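Local structure of uncharacterized conserved protein (Thermotoga maritima, 2ZBV) at residues N182-P188 and G236-V242; E168-V174 and G256-C262; V177-V183 and G245-L251; L50-L55 and V98-Y103. The protein binds adenosine and, as a member of the SAM hydrolase and SAM-dependent halogenase family, probably acts on S-adenosyl-L-methionine. All coordinates share one frame; numbering follows the deposited sequence.

Contact 1. Residues N182-P188 and G236-V242. With ADN (adenosine), chain F.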
# COMPACT_ATOMS: atom_id res chain seq x y z
N ASN A 182 11.74 15.15 -1.65
CA ASN A 182 12.32 15.94 -0.59
C ASN A 182 13.53 15.16 -0.10
O ASN A 182 13.49 13.93 0.00
CB ASN A 182 11.31 16.17 0.53
CG ASN A 182 10.13 17.01 0.09
OD1 ASN A 182 10.29 17.95 -0.71
ND2 ASN A 182 8.94 16.71 0.61
N VAL A 183 14.61 15.88 0.19
CA VAL A 183 15.86 15.28 0.63
C VAL A 183 16.11 15.50 2.12
O VAL A 183 16.56 16.57 2.52
CB VAL A 183 17.04 15.86 -0.19
CG1 VAL A 183 18.37 15.32 0.32
CG2 VAL A 183 16.86 15.51 -1.66
N SER A 184 15.82 14.50 2.94
CA SER A 184 16.05 14.65 4.38
C SER A 184 17.41 14.09 4.77
O SER A 184 17.77 12.97 4.40
CB SER A 184 14.97 13.94 5.18
OG SER A 184 15.20 14.14 6.56
N THR A 185 18.17 14.89 5.52
CA THR A 185 19.51 14.49 5.95
C THR A 185 19.46 13.89 7.35
O THR A 185 18.39 13.75 7.94
CB THR A 185 20.47 15.70 5.99
OG1 THR A 185 20.11 16.56 7.07
CG2 THR A 185 20.39 16.48 4.68
N ASN A 186 20.63 13.54 7.87
CA ASN A 186 20.74 12.97 9.20
C ASN A 186 21.23 14.07 10.14
O ASN A 186 21.66 13.82 11.25
CB ASN A 186 21.73 11.80 9.20
CG ASN A 186 23.15 12.23 8.89
OD1 ASN A 186 23.38 13.22 8.19
ND2 ASN A 186 24.12 11.48 9.41
N ILE A 187 21.15 15.31 9.65
CA ILE A 187 21.57 16.48 10.42
C ILE A 187 20.40 17.04 11.22
O ILE A 187 19.40 17.48 10.64
CB ILE A 187 22.09 17.60 9.48
CG1 ILE A 187 23.28 17.08 8.67
CG2 ILE A 187 22.48 18.83 10.29
CD1 ILE A 187 23.62 17.96 7.48
N PRO A 188 20.50 17.05 12.56
CA PRO A 188 19.37 17.59 13.32
C PRO A 188 19.25 19.07 13.01
O PRO A 188 20.26 19.77 12.92
CB PRO A 188 19.78 17.34 14.77
CG PRO A 188 20.76 16.18 14.68
CD PRO A 188 21.55 16.53 13.45
N GLY A 236 12.26 16.64 12.91
CA GLY A 236 13.29 17.49 13.47
C GLY A 236 14.62 17.50 12.73
O GLY A 236 15.61 18.03 13.25
N PHE A 237 14.66 16.92 11.54
CA PHE A 237 15.90 16.88 10.75
C PHE A 237 15.93 17.92 9.63
O PHE A 237 14.90 18.32 9.10
CB PHE A 237 16.09 15.49 10.16
CG PHE A 237 16.53 14.46 11.16
CD1 PHE A 237 17.86 14.38 11.56
CD2 PHE A 237 15.61 13.59 11.74
CE1 PHE A 237 18.27 13.45 12.52
CE2 PHE A 237 16.00 12.66 12.70
CZ PHE A 237 17.34 12.59 13.09
N LEU A 238 17.14 18.34 9.28
CA LEU A 238 17.31 19.32 8.22
C LEU A 238 16.98 18.63 6.90
O LEU A 238 17.56 17.60 6.56
CB LEU A 238 18.74 19.86 8.20
CG LEU A 238 18.99 20.97 7.17
CD1 LEU A 238 20.13 21.86 7.64
CD2 LEU A 238 19.29 20.36 5.81
N GLU A 239 16.05 19.22 6.17
CA GLU A 239 15.62 18.69 4.88
C GLU A 239 15.73 19.75 3.79
O GLU A 239 15.56 20.94 4.05
CB GLU A 239 14.17 18.20 4.99
CG GLU A 239 13.55 17.66 3.70
CD GLU A 239 12.14 17.12 3.92
OE1 GLU A 239 11.20 17.93 4.05
OE2 GLU A 239 11.99 15.88 3.98
N ILE A 240 16.05 19.31 2.58
CA ILE A 240 16.15 20.22 1.45
C ILE A 240 14.99 19.87 0.54
O ILE A 240 14.79 18.71 0.18
CB ILE A 240 17.47 20.06 0.66
CG1 ILE A 240 18.67 20.41 1.54
CG2 ILE A 240 17.47 20.97 -0.57
CD1 ILE A 240 19.31 19.21 2.19
N ALA A 241 14.20 20.88 0.17
CA ALA A 241 13.06 20.66 -0.70
C ALA A 241 12.98 21.71 -1.80
O ALA A 241 13.63 22.75 -1.71
CB ALA A 241 11.77 20.69 0.11
N VAL A 242 12.21 21.41 -2.84
CA VAL A 242 11.98 22.35 -3.93
C VAL A 242 10.48 22.56 -3.86
O VAL A 242 9.71 21.59 -3.90
CB VAL A 242 12.35 21.75 -5.32
CG1 VAL A 242 11.84 22.64 -6.44
CG2 VAL A 242 13.87 21.60 -5.43
O5' ADN F . 2.16 17.98 4.93
C5' ADN F . 1.87 17.05 3.90
C4' ADN F . 1.73 17.80 2.59
O4' ADN F . 2.96 18.47 2.23
C3' ADN F . 1.39 16.87 1.41
O3' ADN F . -0.01 16.77 1.24
C2' ADN F . 2.14 17.51 0.20
O2' ADN F . 1.23 17.91 -0.84
C1' ADN F . 2.90 18.71 0.80
N9 ADN F . 4.26 18.78 0.25
C8 ADN F . 5.26 17.86 0.46
N7 ADN F . 6.34 18.22 -0.18
C5 ADN F . 6.10 19.38 -0.84
C6 ADN F . 6.87 20.24 -1.68
N6 ADN F . 8.18 19.93 -1.98
N1 ADN F . 6.30 21.35 -2.18
C2 ADN F . 5.02 21.67 -1.90
N3 ADN F . 4.27 20.89 -1.11
C4 ADN F . 4.76 19.76 -0.57
O HOH W 1 11.39 18.62 -3.17
O HOH W 2 12.46 13.22 2.85
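The carbonyl oxygen of L238 is gripped twice by T185: the backbone N of T185 reaches L238 O at 3.0 Å, and the hydroxyl OG1 gives its proton to the same oxygen at 2.8 Å. The backbone donor comes in nearly along the C=O axis, while OG1 arrives from further round, tilted 21° from the carbonyl plane. A chi1 of 70° sets T185 OG1 between the backbone N and the carbonyl carbon, and there it also accepts from I187 N, an ST turn. This turn sits in a beta bulge of the C-terminal domain sheet. Strands 183-185 and 237-242 run antiparallel, with V183 and I240 exchanging two backbone bonds; the register then slips by two residues, and L238 N finds I187 O at 2.8 Å. On the apolar side, the side chains of T185 and I240 cross at about a right angle, with T185 CG2 3.8 Å from I240 CD1, next to I259. F237 turns its ring edge to the carbonyl oxygens of N186 and I187, and R52 adds a cation-pi contact. At the far end N182, just before its strand, and V242, at the end of the other, bind the Hoogsteen edge of adenosine. N182 ND2 gives an almost straight bond (175°) to adenosine N7, 3.1 Å long. The adenosine amino group N6 donates both to N182 OD1, at 3.2 Å, and to V242 O, at 3.0 Å.

Contact 2. Residues E168-V174 and G256-C262; sequences EKVIGEV and GDEIEIC
V170 and I261 face each other as a hydrogen-bonded pair in an antiparallel ladder, where strand 169-177 and the C-terminal strand 258-262 lie side by side in the mixed sheet of the C-terminal domain. The two segments exchange six backbone bonds, from V170 with I261, through G172 with I259, to V174 with D257 and G256. One face of the ladder is tightly packed. V170 has chi1 at -69°, which puts CG2 between its backbone N and carbonyl carbon and presses that methyl to 3.6 Å from I261 CB. Next along, I259 CG2 lies 3.8 Å from G172 C, taking the place beside a residue with no side chain of its own. The packing continues onto neighbouring strands: I261 rests on L238 and V203, and I259 on I240 and V205. The other face, with K169, I171, E173, E258, E260 and C262, is looser and more open to solvent, E260 being the buried exception. E173 and E258 stand opposite each other as a non-hydrogen-bonded pair, yet their carboxylates make no bond across the strands, and E258 is exposed. Toward the K169 end this face closes up. The lysine's aliphatic CD lies 3.9 Å from C262 SG, and its fully extended chain crosses E260 obliquely. E260 OE1 has a second cationic partner in R206, which probably favours the ionised carboxylate. K169 NZ meets E260 OE1 at 2.6 Å in a salt bridge, coming from above the carboxylate plane, 55° out of it.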
# COMPACT_ATOMS: atom_id res chain seq x y z
N GLU A 168 31.72 27.12 10.60
CA GLU A 168 30.64 27.74 9.84
C GLU A 168 29.75 26.81 9.02
O GLU A 168 28.85 27.27 8.31
CB GLU A 168 31.22 28.81 8.92
CG GLU A 168 32.11 29.84 9.62
CD GLU A 168 32.86 30.72 8.64
OE1 GLU A 168 33.65 31.58 9.10
OE2 GLU A 168 32.68 30.56 7.41
N LYS A 169 29.99 25.50 9.08
CA LYS A 169 29.17 24.58 8.30
C LYS A 169 28.85 23.28 9.03
O LYS A 169 29.47 22.94 10.04
CB LYS A 169 29.86 24.26 6.97
CG LYS A 169 31.11 23.42 7.12
CD LYS A 169 31.71 23.09 5.76
CE LYS A 169 32.94 22.22 5.90
NZ LYS A 169 33.55 21.87 4.59
N VAL A 170 27.87 22.57 8.49
CA VAL A 170 27.46 21.29 9.04
C VAL A 170 27.63 20.23 7.96
O VAL A 170 27.22 20.42 6.81
CB VAL A 170 25.99 21.32 9.50
CG1 VAL A 170 25.84 22.22 10.71
CG2 VAL A 170 25.10 21.81 8.37
N ILE A 171 28.26 19.12 8.33
CA ILE A 171 28.50 18.03 7.40
C ILE A 171 27.61 16.85 7.79
O ILE A 171 27.46 16.54 8.97
CB ILE A 171 29.98 17.58 7.43
CG1 ILE A 171 30.16 16.31 6.59
CG2 ILE A 171 30.41 17.34 8.87
CD1 ILE A 171 31.56 15.73 6.62
N GLY A 172 27.03 16.20 6.79
CA GLY A 172 26.16 15.07 7.06
C GLY A 172 25.94 14.23 5.82
O GLY A 172 26.74 14.27 4.88
N GLU A 173 24.84 13.47 5.82
CA GLU A 173 24.52 12.61 4.69
C GLU A 173 23.02 12.61 4.45
O GLU A 173 22.24 12.93 5.35
CB GLU A 173 24.95 11.17 4.99
CG GLU A 173 26.40 11.04 5.43
CD GLU A 173 26.62 9.84 6.33
OE1 GLU A 173 26.41 8.70 5.87
OE2 GLU A 173 26.99 10.04 7.51
N VAL A 174 22.62 12.25 3.24
CA VAL A 174 21.21 12.15 2.87
C VAL A 174 20.70 10.86 3.50
O VAL A 174 21.22 9.77 3.22
CB VAL A 174 21.03 12.06 1.34
CG1 VAL A 174 19.57 11.79 0.99
CG2 VAL A 174 21.49 13.36 0.68
N GLY A 256 22.50 8.35 1.10
CA GLY A 256 23.87 7.95 1.38
C GLY A 256 24.88 9.01 0.97
O GLY A 256 25.98 9.07 1.53
N ASP A 257 24.52 9.83 -0.01
CA ASP A 257 25.41 10.88 -0.50
C ASP A 257 25.77 11.91 0.56
O ASP A 257 24.92 12.33 1.35
CB ASP A 257 24.78 11.59 -1.70
CG ASP A 257 24.72 10.71 -2.94
OD1 ASP A 257 24.99 9.50 -2.82
OD2 ASP A 257 24.40 11.24 -4.03
N GLU A 258 27.04 12.30 0.58
CA GLU A 258 27.52 13.29 1.54
C GLU A 258 26.91 14.64 1.18
O GLU A 258 26.77 14.97 0.01
CB GLU A 258 29.04 13.41 1.48
CG GLU A 258 29.81 12.21 2.00
CD GLU A 258 31.31 12.45 2.05
OE1 GLU A 258 32.05 11.54 2.49
OE2 GLU A 258 31.76 13.54 1.64
N ILE A 259 26.55 15.41 2.19
CA ILE A 259 25.97 16.71 1.93
C ILE A 259 26.53 17.73 2.93
O ILE A 259 26.68 17.44 4.11
CB ILE A 259 24.42 16.67 2.00
CG1 ILE A 259 23.84 17.94 1.39
CG2 ILE A 259 23.96 16.51 3.44
CD1 ILE A 259 22.33 17.87 1.19
N GLU A 260 26.85 18.91 2.42
CA GLU A 260 27.40 19.97 3.24
C GLU A 260 26.55 21.22 3.14
O GLU A 260 26.08 21.58 2.06
CB GLU A 260 28.83 20.26 2.79
CG GLU A 260 29.40 21.57 3.28
CD GLU A 260 30.78 21.85 2.69
OE1 GLU A 260 31.71 21.08 3.00
OE2 GLU A 260 30.92 22.84 1.93
N ILE A 261 26.36 21.89 4.27
CA ILE A 261 25.57 23.11 4.31
C ILE A 261 26.37 24.23 4.97
O ILE A 261 26.57 24.23 6.19
CB ILE A 261 24.26 22.87 5.08
CG1 ILE A 261 23.51 21.70 4.44
CG2 ILE A 261 23.40 24.12 5.05
CD1 ILE A 261 22.44 21.12 5.31
N CYS A 262 26.84 25.17 4.16
CA CYS A 262 27.64 26.30 4.63
C CYS A 262 26.80 27.51 5.00
O CYS A 262 25.81 27.83 4.33
CB CYS A 262 28.65 26.72 3.56
SG CYS A 262 30.00 25.57 3.27

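Contact 3. Residues V177-V183 and G245-L251. With ADN (adenosine), chain F.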
# COMPACT_ATOMS: atom_id res chain seq x y z
N VAL A 177 14.97 10.04 0.94
CA VAL A 177 14.39 10.82 -0.16
C VAL A 177 12.95 10.33 -0.17
O VAL A 177 12.71 9.14 -0.40
CB VAL A 177 15.05 10.50 -1.53
CG1 VAL A 177 14.26 11.17 -2.66
CG2 VAL A 177 16.50 10.99 -1.55
N ASP A 178 11.98 11.21 0.09
CA ASP A 178 10.59 10.78 0.12
C ASP A 178 9.87 10.79 -1.23
O ASP A 178 10.48 11.02 -2.28
CB ASP A 178 9.77 11.58 1.15
CG ASP A 178 9.59 13.04 0.76
OD1 ASP A 178 9.69 13.37 -0.44
OD2 ASP A 178 9.32 13.85 1.67
N THR A 179 8.57 10.53 -1.19
CA THR A 179 7.74 10.47 -2.39
C THR A 179 7.78 11.74 -3.24
O THR A 179 7.69 11.69 -4.47
CB THR A 179 6.28 10.18 -2.03
OG1 THR A 179 6.19 8.92 -1.35
CG2 THR A 179 5.41 10.14 -3.27
N PHE A 180 7.93 12.88 -2.57
CA PHE A 180 7.97 14.17 -3.25
C PHE A 180 9.35 14.53 -3.79
O PHE A 180 9.49 15.47 -4.57
CB PHE A 180 7.49 15.24 -2.27
CG PHE A 180 6.14 14.96 -1.70
CD1 PHE A 180 4.99 15.21 -2.44
CD2 PHE A 180 6.01 14.38 -0.44
CE1 PHE A 180 3.73 14.89 -1.94
CE2 PHE A 180 4.75 14.06 0.07
CZ PHE A 180 3.61 14.31 -0.69
N GLY A 181 10.36 13.78 -3.37
CA GLY A 181 11.70 14.08 -3.82
C GLY A 181 12.39 14.96 -2.79
O GLY A 181 13.49 15.46 -3.01
N ASN A 182 11.74 15.15 -1.65
CA ASN A 182 12.32 15.94 -0.59
C ASN A 182 13.53 15.16 -0.10
O ASN A 182 13.49 13.93 0.00
CB ASN A 182 11.31 16.17 0.53
CG ASN A 182 10.13 17.01 0.09
OD1 ASN A 182 10.29 17.95 -0.71
ND2 ASN A 182 8.94 16.71 0.61
N VAL A 183 14.61 15.88 0.19
CA VAL A 183 15.86 15.28 0.63
C VAL A 183 16.11 15.50 2.12
O VAL A 183 16.56 16.57 2.52
CB VAL A 183 17.04 15.86 -0.19
CG1 VAL A 183 18.37 15.32 0.32
CG2 VAL A 183 16.86 15.51 -1.66
N GLY A 245 8.27 20.94 -6.35
CA GLY A 245 9.22 20.27 -7.22
C GLY A 245 9.92 19.12 -6.52
O GLY A 245 9.56 18.76 -5.39
N ASP A 246 10.94 18.57 -7.18
CA ASP A 246 11.70 17.43 -6.67
C ASP A 246 13.16 17.79 -6.39
O ASP A 246 13.97 17.90 -7.31
CB ASP A 246 11.66 16.30 -7.71
CG ASP A 246 12.28 15.00 -7.20
OD1 ASP A 246 13.29 15.04 -6.46
OD2 ASP A 246 11.75 13.92 -7.56
N ALA A 247 13.50 17.94 -5.11
CA ALA A 247 14.86 18.30 -4.71
C ALA A 247 15.90 17.23 -5.06
O ALA A 247 17.04 17.57 -5.39
CB ALA A 247 14.90 18.60 -3.21
N SER A 248 15.54 15.96 -4.96
CA SER A 248 16.51 14.91 -5.27
C SER A 248 16.94 15.01 -6.74
O SER A 248 18.08 14.71 -7.07
CB SER A 248 15.93 13.52 -4.98
OG SER A 248 14.85 13.21 -5.84
N GLN A 249 16.02 15.44 -7.60
CA GLN A 249 16.32 15.60 -9.03
C GLN A 249 17.15 16.85 -9.28
O GLN A 249 18.12 16.82 -10.02
CB GLN A 249 15.03 15.68 -9.85
CG GLN A 249 14.24 14.38 -9.93
CD GLN A 249 13.01 14.50 -10.83
OE1 GLN A 249 13.11 14.85 -12.00
NE2 GLN A 249 11.83 14.22 -10.26
N VAL A 250 16.76 17.96 -8.65
CA VAL A 250 17.47 19.22 -8.81
C VAL A 250 18.91 19.13 -8.31
O VAL A 250 19.84 19.58 -8.97
CB VAL A 250 16.74 20.36 -8.05
CG1 VAL A 250 17.61 21.61 -8.01
CG2 VAL A 250 15.42 20.65 -8.75
N LEU A 251 19.08 18.53 -7.14
CA LEU A 251 20.40 18.37 -6.54
C LEU A 251 21.13 17.18 -7.16
O LEU A 251 22.36 17.10 -7.11
CB LEU A 251 20.27 18.14 -5.03
CG LEU A 251 19.54 19.23 -4.23
CD1 LEU A 251 19.41 18.78 -2.78
CD2 LEU A 251 20.31 20.54 -4.32
O5' ADN F . 2.16 17.98 4.93
C5' ADN F . 1.87 17.05 3.90
C4' ADN F . 1.73 17.80 2.59
O4' ADN F . 2.96 18.47 2.23
C3' ADN F . 1.39 16.87 1.41
O3' ADN F . -0.01 16.77 1.24
C2' ADN F . 2.14 17.51 0.20
O2' ADN F . 1.23 17.91 -0.84
C1' ADN F . 2.90 18.71 0.80
N9 ADN F . 4.26 18.78 0.25
C8 ADN F . 5.26 17.86 0.46
N7 ADN F . 6.34 18.22 -0.18
C5 ADN F . 6.10 19.38 -0.84
C6 ADN F . 6.87 20.24 -1.68
N6 ADN F . 8.18 19.93 -1.98
N1 ADN F . 6.30 21.35 -2.18
C2 ADN F . 5.02 21.67 -1.90
N3 ADN F . 4.27 20.89 -1.11
C4 ADN F . 4.76 19.76 -0.57
O HOH W 1 11.39 18.62 -3.17
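D246 has its CG opposite the backbone N (chi1 -173°), a turn that lays the carboxylate against G181 and back over the start of helix 247-251. There D246 OD1 stands 3.2 Å from G181 CA; any side chain at G181 would clash with it, and the left-handed backbone of this glycine also suits a residue without CB. The same OD1 caps the helix by accepting from Q249 N at 3.0 Å, with D246 as N-cap residue. Its other oxygen, OD2, takes a bond from Q249 NE2 at 2.7 Å. With an alanine in place of D246, Q249 N and Q249 NE2 would probably lose these acceptors, and the first turn of the helix could shift against G181. Between the segments S248 N donates to G181 O at 2.9 Å, in the carbonyl plane. Around it, V183 CG2 packs on A247 CB and V177 CG1 on S248 CB. A water bridges the two sides, accepting from A247 N and hydrogen-bonded to G245 O and N182 OD1. Within the loop, D178 acts as second shell: its OD1 accepts from N182 N, and its OD2 uses the syn lone pair for N182 ND2, 3.1 Å away, which steadies the amide. D178 OD2 is also hydrogen-bonded to Y14 OH of the second subunit. F180 belongs to the type I turn from D178 to G181, and adenosine C8 sits over the centre of one face of its ring, 3.6 Å above the ring plane. F180, N182 and G245 line an adenosine pocket at the subunit interface, and the capped helix start packs against the turn that carries F180.

Contact 4. Residues L50-L55 and V98-Y103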
# COMPACT_ATOMS: atom_id res chain seq x y z
N LEU A 50 12.81 3.89 10.89
CA LEU A 50 12.34 3.33 12.16
C LEU A 50 12.38 4.37 13.27
O LEU A 50 11.40 4.60 13.97
CB LEU A 50 13.21 2.14 12.56
CG LEU A 50 12.92 1.56 13.95
CD1 LEU A 50 11.53 0.94 13.96
CD2 LEU A 50 13.98 0.50 14.29
N TYR A 51 13.53 5.00 13.45
CA TYR A 51 13.65 6.01 14.49
C TYR A 51 12.63 7.14 14.31
O TYR A 51 11.87 7.46 15.22
CB TYR A 51 15.06 6.59 14.52
CG TYR A 51 15.16 7.81 15.41
CD1 TYR A 51 14.90 7.72 16.78
CD2 TYR A 51 15.46 9.06 14.87
CE1 TYR A 51 14.95 8.85 17.60
CE2 TYR A 51 15.51 10.20 15.68
CZ TYR A 51 15.25 10.08 17.04
OH TYR A 51 15.28 11.20 17.83
N ARG A 52 12.62 7.75 13.14
CA ARG A 52 11.70 8.85 12.88
C ARG A 52 10.24 8.49 13.09
O ARG A 52 9.49 9.26 13.69
CB ARG A 52 11.96 9.40 11.47
CG ARG A 52 13.39 9.89 11.37
CD ARG A 52 13.80 10.43 10.03
NE ARG A 52 15.25 10.64 10.04
CZ ARG A 52 15.91 11.38 9.16
NH1 ARG A 52 15.26 12.00 8.18
NH2 ARG A 52 17.23 11.48 9.26
N ALA A 53 9.83 7.32 12.64
CA ALA A 53 8.44 6.93 12.84
C ALA A 53 8.14 6.65 14.32
O ALA A 53 7.06 6.98 14.81
CB ALA A 53 8.11 5.70 12.03
N SER A 54 9.11 6.05 15.03
CA SER A 54 8.93 5.70 16.44
C SER A 54 8.66 6.90 17.33
O SER A 54 8.09 6.76 18.41
CB SER A 54 10.17 4.96 16.98
OG SER A 54 11.29 5.81 17.07
N LEU A 55 9.09 8.08 16.88
CA LEU A 55 8.88 9.30 17.63
C LEU A 55 7.39 9.60 17.81
O LEU A 55 6.99 10.29 18.75
CB LEU A 55 9.55 10.48 16.92
CG LEU A 55 11.07 10.58 17.00
CD1 LEU A 55 11.55 11.65 16.02
CD2 LEU A 55 11.51 10.92 18.43
N VAL A 98 19.95 3.37 15.08
CA VAL A 98 19.50 4.71 15.41
C VAL A 98 18.64 4.80 16.67
O VAL A 98 18.90 5.65 17.52
CB VAL A 98 18.75 5.37 14.22
CG1 VAL A 98 18.52 6.86 14.50
CG2 VAL A 98 19.57 5.21 12.92
N VAL A 99 17.64 3.94 16.82
CA VAL A 99 16.82 4.00 18.04
C VAL A 99 17.68 3.72 19.27
O VAL A 99 17.50 4.35 20.32
CB VAL A 99 15.65 3.00 18.02
CG1 VAL A 99 14.58 3.47 17.04
CG2 VAL A 99 16.15 1.59 17.65
N ALA A 100 18.61 2.77 19.15
CA ALA A 100 19.52 2.43 20.25
C ALA A 100 20.34 3.64 20.66
O ALA A 100 20.51 3.93 21.84
CB ALA A 100 20.46 1.30 19.82
N GLU A 101 20.87 4.35 19.66
CA GLU A 101 21.70 5.52 19.90
C GLU A 101 20.91 6.73 20.41
O GLU A 101 21.38 7.45 21.29
CB GLU A 101 22.43 5.90 18.60
CG GLU A 101 23.20 7.21 18.66
CD GLU A 101 24.39 7.17 19.62
OE1 GLU A 101 25.07 8.21 19.76
OE2 GLU A 101 24.64 6.11 20.22
N GLU A 102 19.71 6.94 19.88
CA GLU A 102 18.89 8.08 20.27
C GLU A 102 18.12 7.91 21.58
O GLU A 102 17.97 8.86 22.34
CB GLU A 102 17.89 8.41 19.16
CG GLU A 102 18.53 8.81 17.84
CD GLU A 102 19.36 10.07 17.94
OE1 GLU A 102 18.91 11.03 18.61
OE2 GLU A 102 20.46 10.11 17.35
N TYR A 103 17.63 6.70 21.84
CA TYR A 103 16.85 6.47 23.05
C TYR A 103 17.62 5.81 24.18
O TYR A 103 17.20 5.87 25.33
CB TYR A 103 15.63 5.59 22.74
CG TYR A 103 14.65 6.12 21.71
CD1 TYR A 103 14.24 7.45 21.72
CD2 TYR A 103 14.07 5.26 20.78
CE1 TYR A 103 13.27 7.91 20.83
CE2 TYR A 103 13.09 5.71 19.88
CZ TYR A 103 12.70 7.03 19.92
OH TYR A 103 11.69 7.46 19.08
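V99 CG1 fills the angle between two residues of the neighbouring helix, 4.0 Å from L50 CG and 3.7 Å from Y51 CA. Beside it V98 CG1 presses on Y51 CB at 3.5 Å, the two side chains crossing at about a right angle. L50 carries this apolar centre down onto F63 and V65 of strand 62-66. From here Y51 reaches outward, its ring swung opposite the backbone N by a chi1 of 170°. It is a knob in a hole lined by V98, V99, E102 and Y103, and this knobs-into-holes packing joins helices 43-54 and 97-103 of the alpha/beta N-terminal domain, whose local axes lie 9.5 Å apart at 53°. E102 bends at chi2 and sets its CG over one face of the Y51 ring, a CH-pi contact 3.7 Å from the centroid. The ring thus lies between E102 CG on one face and, more loosely, L55 CG of its own segment on the other. Y103 meets it obliquely, the nearest atoms being Y51 CE1 and Y103 CZ. A serine in place of Y51 would probably open a gap between the helices and leave the E102 methylenes and the Y103 ring without the ring they pack against. The polar edge lies beyond the rings. S54 OG, in the plane of the Y103 ring and at its edge, stands 2.6 Å from Y103 OH. S54 OG also donates to Y51 O within its own helix, and L55 CD2 lies at the edge of the Y103 ring, 3.5 Å from Y103 OH.

In the fold
From the N terminus, contact 4 comes first: it closes the loop from helix 43-54 to helix 97-103 within the N-terminal domain, before any other contact opens. The remaining three are nested in the C-terminal domain. Contact 2 opens at 168-174, contact 3 at 177-183 and contact 1 at 182-188; they close in reverse order, at 236-242, 245-251 and 256-262. Contacts 1 and 2 are neighbours in one sheet, joined where N186 OD1 meets E173 N, while contact 3 shares N182 and V183 with contact 1 and adds helix 247-251, which follows the strand that ends at the adenosine pocket. R52, on the helix of contact 4, reaches T185 and F237 of contact 1 and so links the two domains.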